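Local coordinates for Bot.2110.4 (Unidentified, PDB 5VMR), which probably binds botulinum neurotoxin through a helical surface, as a small designed three-helix protein, at residues 7-10 and 11-15. Sequence-based numbering, arbitrary orientation.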
# COMPACT_ATOMS: atom_id res chain seq x y z
N LEU C 7 -16.37 -9.86 -30.26
CA LEU C 7 -15.69 -8.82 -29.51
C LEU C 7 -14.39 -8.43 -30.18
O LEU C 7 -14.02 -7.25 -30.21
CB LEU C 7 -15.41 -9.29 -28.09
CG LEU C 7 -16.70 -9.52 -27.31
CD1 LEU C 7 -16.44 -10.51 -26.19
CD2 LEU C 7 -17.21 -8.20 -26.78
N LYS C 8 -13.70 -9.43 -30.72
CA LYS C 8 -12.46 -9.21 -31.44
C LYS C 8 -12.69 -8.24 -32.61
O LYS C 8 -11.90 -7.33 -32.85
CB LYS C 8 -11.91 -10.56 -31.90
CG LYS C 8 -10.58 -10.53 -32.61
CD LYS C 8 -9.89 -11.89 -32.46
CE LYS C 8 -10.43 -12.92 -33.44
NZ LYS C 8 -10.45 -12.42 -34.83
N ILE C 9 -13.83 -8.39 -33.28
CA ILE C 9 -14.21 -7.48 -34.35
C ILE C 9 -14.41 -6.06 -33.84
O ILE C 9 -13.92 -5.11 -34.45
CB ILE C 9 -15.51 -7.94 -35.05
CG1 ILE C 9 -15.32 -9.34 -35.63
CG2 ILE C 9 -15.96 -6.93 -36.11
CD1 ILE C 9 -16.60 -9.99 -36.08
N LYS C 10 -15.11 -5.91 -32.71
CA LYS C 10 -15.36 -4.57 -32.21
C LYS C 10 -14.07 -3.95 -31.67
O LYS C 10 -13.89 -2.74 -31.74
CB LYS C 10 -16.43 -4.55 -31.12
CG LYS C 10 -16.89 -3.12 -30.85
CD LYS C 10 -18.29 -3.05 -30.29
CE LYS C 10 -18.85 -1.65 -30.47
NZ LYS C 10 -17.77 -0.62 -30.51
N PHE C 11 -13.19 -4.79 -31.15
CA PHE C 11 -11.88 -4.30 -30.73
C PHE C 11 -11.16 -3.70 -31.93
O PHE C 11 -10.68 -2.55 -31.89
CB PHE C 11 -11.02 -5.41 -30.14
CG PHE C 11 -9.62 -4.96 -29.86
CD1 PHE C 11 -9.35 -4.16 -28.75
CD2 PHE C 11 -8.57 -5.29 -30.72
CE1 PHE C 11 -8.05 -3.73 -28.48
CE2 PHE C 11 -7.27 -4.85 -30.47
CZ PHE C 11 -7.01 -4.07 -29.34
N PHE C 12 -11.12 -4.46 -33.02
CA PHE C 12 -10.44 -3.96 -34.20
C PHE C 12 -11.11 -2.67 -34.66
O PHE C 12 -10.41 -1.73 -34.95
CB PHE C 12 -10.39 -5.01 -35.31
CG PHE C 12 -9.42 -6.12 -35.02
CD1 PHE C 12 -8.20 -5.83 -34.42
CD2 PHE C 12 -9.72 -7.43 -35.34
CE1 PHE C 12 -7.30 -6.85 -34.13
CE2 PHE C 12 -8.81 -8.45 -35.06
CZ PHE C 12 -7.60 -8.15 -34.45
N LEU C 13 -12.43 -2.58 -34.63
CA LEU C 13 -13.09 -1.30 -34.94
C LEU C 13 -12.69 -0.19 -33.96
O LEU C 13 -12.52 0.97 -34.33
CB LEU C 13 -14.61 -1.46 -34.92
CG LEU C 13 -15.20 -2.38 -35.99
CD1 LEU C 13 -16.69 -2.53 -35.81
CD2 LEU C 13 -14.89 -1.83 -37.36
N GLU C 14 -12.58 -0.56 -32.69
CA GLU C 14 -12.24 0.39 -31.63
C GLU C 14 -10.84 1.02 -31.83
O GLU C 14 -10.61 2.16 -31.45
CB GLU C 14 -12.36 -0.31 -30.26
CG GLU C 14 -12.14 0.58 -29.06
CD GLU C 14 -13.33 1.47 -28.71
OE1 GLU C 14 -14.48 0.99 -28.68
OE2 GLU C 14 -13.09 2.67 -28.47
N ILE C 15 -9.91 0.27 -32.42
CA ILE C 15 -8.55 0.76 -32.62
C ILE C 15 -8.26 1.31 -34.04
O ILE C 15 -7.11 1.61 -34.36
CB ILE C 15 -7.50 -0.34 -32.30
CG1 ILE C 15 -7.51 -1.45 -33.35
CG2 ILE C 15 -7.75 -0.97 -30.91
CD1 ILE C 15 -6.34 -2.41 -33.25
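The chi1 of K8 (-177°) carries CG away from the backbone N and beside the carbonyl carbon, while F12 keeps CG beside its own backbone N (chi1 -73°). These torsions set the two side chains alongside each other, pointing the same way. They are an i/i+4 pair on one α-helix, 3-14, the first helix of a three-helix miniprotein. The touch is made by the aliphatic root of the lysine: K8 CG lies 3.7 Å from F12 CE2. The ring also meets the backbone obliquely, with F12 CD2 3.3 Å from K8 O. Beyond this touch both side chains also reach the partner protein. An acidic side chain of that other chain makes a salt bridge to K8 NZ, and one of its aromatic rings stacks edge-to-face with F12.

Four backbone bonds run through residues 7-14. F11 N donates to L7 O at 2.8 Å. F12 N and L13 N reach K8 O and I9 O in the same i to i+4 pattern. The last, E14 N to K10 O, is short at 2.7 Å but more bent (146° at the hydrogen). K10 and E14 have opposite charges, yet NZ to OE1 is 4.1 Å, too long for a salt bridge. In the partner chain a basic side chain makes a salt bridge to E14 OE2, and a polar one hydrogen-bonds OE1. Near the helix end, the methyl I15 CG2 sits 3.5 Å above one face of the F11 ring, offset toward its rim.

K8, I9, F12 and L13 all touch helix 18-28, at A24, C28, A20 and A21 respectively. C28 is disulfide-bonded to C5. I9 and L13 meet loosely, I9 CG2 standing 4.5 Å from L13 CD1.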